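Local coordinates for protein translation initiation inhibitor (PDB 2EWC) that is of unknown function but belongs to the widespread YjgF family and is named, putatively, an inhibitor of translation initiation, at residues G35-I38 with E39-I42; F70-V73 with W74-P77. One frame throughout, in Å; residues are numbered along the deposited sequence. Where two conformers were deposited one is given.

Contact 1. Residues G35-I38 with E39-I42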
ATOM      1  N   GLY B  35      37.774   5.819  28.392  1.00 37.10           N
ATOM      2  CA  GLY B  35      37.473   6.674  29.515  1.00 36.68           C
ATOM      3  C   GLY B  35      37.062   8.070  29.085  1.00 36.71           C
ATOM      4  O   GLY B  35      36.598   8.854  29.902  1.00 37.16           O
ATOM      5  N   GLN B  36      37.240   8.398  27.812  1.00 36.03           N
ATOM      6  CA  GLN B  36      36.847   9.715  27.331  1.00 36.26           C
ATOM      7  C   GLN B  36      35.418   9.666  26.778  1.00 34.97           C
ATOM      8  O   GLN B  36      34.776   8.606  26.812  1.00 34.90           O
ATOM      9  CB  GLN B  36      37.866  10.252  26.319  1.00 35.58           C
ATOM     10  CG  GLN B  36      39.254  10.415  26.926  1.00 37.96           C
ATOM     11  CD  GLN B  36      40.313  10.836  25.905  1.00 39.01           C
ATOM     12  OE1 GLN B  36      40.041  11.619  24.989  1.00 42.20           O
ATOM     13  NE2 GLN B  36      41.535  10.323  26.072  1.00 42.55           N
ATOM     14  N   ASP B  37      34.918  10.802  26.292  1.00 33.57           N
ATOM     15  CA  ASP B  37      33.526  10.891  25.818  1.00 32.75           C
ATOM     16  C   ASP B  37      33.292  10.201  24.461  1.00 31.34           C
ATOM     17  O   ASP B  37      34.235   9.905  23.746  1.00 30.57           O
ATOM     18  CB  ASP B  37      33.032  12.357  25.818  1.00 32.70           C
ATOM     19  CG  ASP B  37      33.764  13.243  24.807  1.00 34.81           C
ATOM     20  OD1 ASP B  37      34.378  12.753  23.838  1.00 35.89           O
ATOM     21  OD2 ASP B  37      33.708  14.477  24.970  1.00 38.57           O
ATOM     22  N   ILE B  38      32.032   9.953  24.106  1.00 30.37           N
ATOM     23  CA  ILE B  38      31.752   9.198  22.876  1.00 29.98           C
ATOM     24  C   ILE B  38      32.525   9.699  21.642  1.00 29.71           C
ATOM     25  O   ILE B  38      33.123   8.896  20.962  1.00 28.83           O
ATOM     26  CB  ILE B  38      30.230   9.043  22.563  1.00 29.53           C
ATOM     27  CG1 ILE B  38      30.027   8.170  21.321  1.00 28.16           C
ATOM     28  CG2 ILE B  38      29.518  10.443  22.464  1.00 29.90           C
ATOM     29  CD1 ILE B  38      30.465   6.678  21.486  1.00 25.33           C
ATOM     30  N   GLU B  39      32.523  11.008  21.375  1.00 29.72           N
ATOM     31  CA  GLU B  39      33.190  11.531  20.176  1.00 31.02           C
ATOM     32  C   GLU B  39      34.680  11.179  20.195  1.00 29.66           C
ATOM     33  O   GLU B  39      35.236  10.756  19.176  1.00 29.68           O
ATOM     34  CB  GLU B  39      32.980  13.047  20.031  1.00 30.93           C
ATOM     35  CG  GLU B  39      33.339  13.613  18.658  1.00 33.10           C
ATOM     36  CD  GLU B  39      33.176  15.137  18.601  1.00 35.56           C
ATOM     37  OE1 GLU B  39      34.198  15.840  18.420  1.00 40.09           O
ATOM     38  OE2 GLU B  39      32.029  15.641  18.774  1.00 40.83           O
ATOM     39  N   SER B  40      35.308  11.335  21.361  0.50 29.28           N
ATOM     40  CA  SER B  40      36.733  11.043  21.531  0.50 28.86           C
ATOM     41  C   SER B  40      37.060   9.557  21.379  0.50 28.71           C
ATOM     42  O   SER B  40      38.133   9.208  20.883  0.50 28.65           O
ATOM     43  CB  SER B  40      37.237  11.546  22.882  0.50 28.54           C
ATOM     44  OG  SER B  40      36.923  12.917  23.067  0.50 28.22           O
ATOM     45  N   GLN B  41      36.146   8.686  21.807  1.00 28.01           N
ATOM     46  CA  GLN B  41      36.375   7.231  21.697  1.00 27.52           C
ATOM     47  C   GLN B  41      36.209   6.789  20.270  1.00 26.83           C
ATOM     48  O   GLN B  41      36.873   5.866  19.838  1.00 27.34           O
ATOM     49  CB  GLN B  41      35.467   6.420  22.627  1.00 26.56           C
ATOM     50  CG  GLN B  41      35.814   6.615  24.072  1.00 26.36           C
ATOM     51  CD  GLN B  41      35.208   5.576  24.966  1.00 26.29           C
ATOM     52  OE1 GLN B  41      34.845   4.487  24.524  1.00 28.46           O
ATOM     53  NE2 GLN B  41      35.099   5.901  26.244  1.00 23.91           N
ATOM     54  N   ILE B  42      35.308   7.457  19.550  1.00 26.72           N
ATOM     55  CA  ILE B  42      35.129   7.219  18.131  1.00 27.28           C
ATOM     56  C   ILE B  42      36.392   7.637  17.354  1.00 27.79           C
ATOM     57  O   ILE B  42      36.914   6.841  16.564  1.00 27.45           O
ATOM     58  CB  ILE B  42      33.864   7.906  17.573  1.00 27.44           C
ATOM     59  CG1 ILE B  42      32.601   7.278  18.208  1.00 26.18           C
ATOM     60  CG2 ILE B  42      33.828   7.777  16.025  1.00 27.18           C
ATOM     61  CD1 ILE B  42      31.332   8.094  18.018  1.00 23.12           C
TER
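Asp37 and Ser40 meet at the start of helix 38-54, where Asp37 is the N-cap. The firm capping bond runs from Ser40 N to Asp37 OD1 at 3.0 Å, nearly in line with the C-O bond; in one of the two conformers of Ser40, OG also donates to OD1, from above the carboxylate plane. At chi1 66° CG of Asp37 stands between the backbone N and the carbonyl carbon, which brings OD1 forward to Ser40 N. Gln41 ties down the loop before the cap: its NE2 donates to Gln36 O at 2.8 Å, while its OE1 accepts from Leu111 N and NE2 also reaches Gly109 O. This buried amide has partners at both ends. Packing is tight on the inner side, where Ile42 CD1 lies 3.6 Å from Ile38 CG1. Gln41 N to Asp37 O and Ile42 N to Ile38 O are the first i to i+4 bonds of the helix. The solvent side is looser: the Gln36 side chain makes van der Waals contact with Ser40 CB, through CB and OE1. Inward, Ile38 and Ile42 lean on Phe112 of strand 112-119, and Ile42 and Glu39 touch Val78 on helix 76-87, so this turn lies against both sheet and helix.

Contact 2. Residues F70-V73 with W74-P77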
ATOM      1  N   PHE B  70      28.389  -0.107  19.512  1.00 24.82           N
ATOM      2  CA  PHE B  70      28.085   0.995  20.421  1.00 25.16           C
ATOM      3  C   PHE B  70      27.479   0.438  21.699  1.00 25.73           C
ATOM      4  O   PHE B  70      26.619  -0.456  21.648  1.00 25.51           O
ATOM      5  CB  PHE B  70      27.013   1.921  19.843  1.00 24.24           C
ATOM      6  CG  PHE B  70      27.423   2.707  18.616  1.00 25.13           C
ATOM      7  CD1 PHE B  70      27.809   4.051  18.735  1.00 24.11           C
ATOM      8  CD2 PHE B  70      27.330   2.143  17.351  1.00 24.13           C
ATOM      9  CE1 PHE B  70      28.169   4.792  17.629  1.00 26.43           C
ATOM     10  CE2 PHE B  70      27.675   2.887  16.216  1.00 26.35           C
ATOM     11  CZ  PHE B  70      28.109   4.212  16.353  1.00 26.59           C
ATOM     12  N   ARG B  71      27.857   1.002  22.838  1.00 25.73           N
ATOM     13  CA  ARG B  71      27.101   0.736  24.059  1.00 26.89           C
ATOM     14  C   ARG B  71      25.685   1.363  23.943  1.00 26.85           C
ATOM     15  O   ARG B  71      24.713   0.817  24.479  1.00 26.45           O
ATOM     16  CB  ARG B  71      27.850   1.298  25.276  1.00 26.63           C
ATOM     17  CG  ARG B  71      27.216   0.978  26.620  1.00 27.73           C
ATOM     18  CD  ARG B  71      28.093   1.519  27.766  1.00 28.15           C
ATOM     19  NE  ARG B  71      29.390   0.827  27.876  1.00 28.91           N
ATOM     20  CZ  ARG B  71      29.596  -0.343  28.483  1.00 29.33           C
ATOM     21  NH1 ARG B  71      28.580  -1.006  29.058  1.00 27.55           N
ATOM     22  NH2 ARG B  71      30.841  -0.838  28.536  1.00 25.76           N
ATOM     23  N   ASP B  72      25.599   2.505  23.246  1.00 26.55           N
ATOM     24  CA  ASP B  72      24.346   3.230  22.970  1.00 26.60           C
ATOM     25  C   ASP B  72      24.311   3.527  21.470  1.00 26.32           C
ATOM     26  O   ASP B  72      24.950   4.483  21.025  1.00 25.94           O
ATOM     27  CB  ASP B  72      24.254   4.558  23.780  1.00 26.75           C
ATOM     28  CG  ASP B  72      22.926   5.325  23.544  1.00 29.81           C
ATOM     29  OD1 ASP B  72      22.084   4.868  22.736  1.00 32.20           O
ATOM     30  OD2 ASP B  72      22.704   6.397  24.178  1.00 33.51           O
ATOM     31  N   VAL B  73      23.569   2.721  20.711  1.00 25.52           N
ATOM     32  CA  VAL B  73      23.530   2.842  19.255  1.00 26.16           C
ATOM     33  C   VAL B  73      22.958   4.195  18.780  1.00 25.97           C
ATOM     34  O   VAL B  73      23.208   4.621  17.654  1.00 26.09           O
ATOM     35  CB  VAL B  73      22.779   1.641  18.610  1.00 26.06           C
ATOM     36  CG1 VAL B  73      21.264   1.741  18.826  1.00 25.38           C
ATOM     37  CG2 VAL B  73      23.136   1.515  17.130  1.00 27.97           C
ATOM     38  N   TRP B  74      22.203   4.880  19.640  1.00 25.84           N
ATOM     39  CA  TRP B  74      21.724   6.242  19.309  1.00 25.80           C
ATOM     40  C   TRP B  74      22.840   7.303  19.133  1.00 25.27           C
ATOM     41  O   TRP B  74      22.565   8.454  18.764  1.00 24.69           O
ATOM     42  CB  TRP B  74      20.693   6.712  20.318  1.00 25.64           C
ATOM     43  CG  TRP B  74      19.413   5.919  20.289  1.00 25.99           C
ATOM     44  CD1 TRP B  74      19.112   4.821  21.057  1.00 27.72           C
ATOM     45  CD2 TRP B  74      18.265   6.168  19.475  1.00 23.57           C
ATOM     46  NE1 TRP B  74      17.839   4.369  20.756  1.00 29.01           N
ATOM     47  CE2 TRP B  74      17.299   5.186  19.795  1.00 28.77           C
ATOM     48  CE3 TRP B  74      17.955   7.131  18.495  1.00 25.97           C
ATOM     49  CZ2 TRP B  74      16.042   5.134  19.172  1.00 28.19           C
ATOM     50  CZ3 TRP B  74      16.717   7.089  17.888  1.00 27.27           C
ATOM     51  CH2 TRP B  74      15.770   6.090  18.233  1.00 27.26           C
ATOM     52  N   ASN B  75      24.080   6.904  19.414  1.00 25.46           N
ATOM     53  CA  ASN B  75      25.263   7.708  19.107  1.00 25.77           C
ATOM     54  C   ASN B  75      25.727   7.618  17.633  1.00 26.58           C
ATOM     55  O   ASN B  75      26.726   8.231  17.268  1.00 26.69           O
ATOM     56  CB  ASN B  75      26.418   7.292  20.016  1.00 24.53           C
ATOM     57  CG  ASN B  75      26.282   7.832  21.420  1.00 25.68           C
ATOM     58  OD1 ASN B  75      25.895   8.987  21.637  1.00 22.14           O
ATOM     59  ND2 ASN B  75      26.620   7.000  22.394  1.00 27.55           N
ATOM     60  N   ILE B  76      25.032   6.853  16.800  1.00 27.50           N
ATOM     61  CA  ILE B  76      25.339   6.818  15.354  1.00 28.98           C
ATOM     62  C   ILE B  76      25.569   8.215  14.725  1.00 29.43           C
ATOM     63  O   ILE B  76      26.530   8.373  13.996  1.00 30.38           O
ATOM     64  CB  ILE B  76      24.290   6.017  14.544  1.00 29.24           C
ATOM     65  CG1 ILE B  76      24.540   4.505  14.668  1.00 29.58           C
ATOM     66  CG2 ILE B  76      24.329   6.356  13.034  1.00 29.77           C
ATOM     67  CD1 ILE B  76      23.332   3.709  14.250  1.00 32.27           C
ATOM     68  N   PRO B  77      24.694   9.220  14.991  1.00 29.92           N
ATOM     69  CA  PRO B  77      24.982  10.560  14.423  1.00 30.41           C
ATOM     70  C   PRO B  77      26.324  11.178  14.872  1.00 30.60           C
ATOM     71  O   PRO B  77      26.928  11.949  14.120  1.00 31.18           O
ATOM     72  CB  PRO B  77      23.811  11.445  14.910  1.00 30.71           C
ATOM     73  CG  PRO B  77      22.738  10.516  15.360  1.00 31.03           C
ATOM     74  CD  PRO B  77      23.426   9.197  15.748  1.00 29.60           C
TER
HETATM   75  O   HOH W   1      27.820   4.281  22.875  1.00 26.72           O
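Asp72 OD1 accepts a hydrogen bond from Trp74 N at 3.1 Å, coming from above the carboxylate plane. The same oxygen sits at the edge of the Trp74 ring, in its plane, 3.4 Å from CD1. At chi1 -178° CG of Asp72 lies trans to N and beside the carbonyl carbon, which lets OD1 reach Trp74 N. Asn75 N donates to Asp72 O at 3.0 Å and Ile76 N to Val73 O, the i to i+3 bonds of a 3-10 turn leading into helix 76-87. Asn75 ND2 and Asp72 N both donate to one water, which links the side chain to the backbone ahead of the turn. On the apolar side, Val73 CG2 and Ile76 CD1 run side by side 3.6 Å apart. The Phe70 ring crosses Ile76 at about a right angle, its CE2 3.9 Å from Ile76 CG1. Further out, Phe70 makes a T-shaped (edge-to-face) stack with Phe112, and Gln98 OE1 accepts from Val73 N. Asp72 OD2 bonds to Gly106 N of a second subunit and to a glycerol probably left from crystallisation. One carboxylate thus divides its work, OD1 fixing the turn and OD2 joining subunits at a polar spot where glycerol sits.

Both contacts shape the beginning of a helix packed on the sheet, contact 1 for helix 38-54 and contact 2 for helix 76-87. They touch where Ile38 CG1 lies 3.8 Å from Asn75 ND2, and Phe112 of strand 112-119 serves both. An aspartate anchors the start of each helix, joined by the Gln41 amide in contact 1 and by Asn75 and a water in contact 2. Contact 1 has two buried residues and keeps Gln36 and Asp37 at the surface, where no other chain of the assembly reaches it. Contact 2 runs from the end of a strand through a 3-10 turn into its helix; three of its touching residues are buried and none exposed, and three other subunits pack against it.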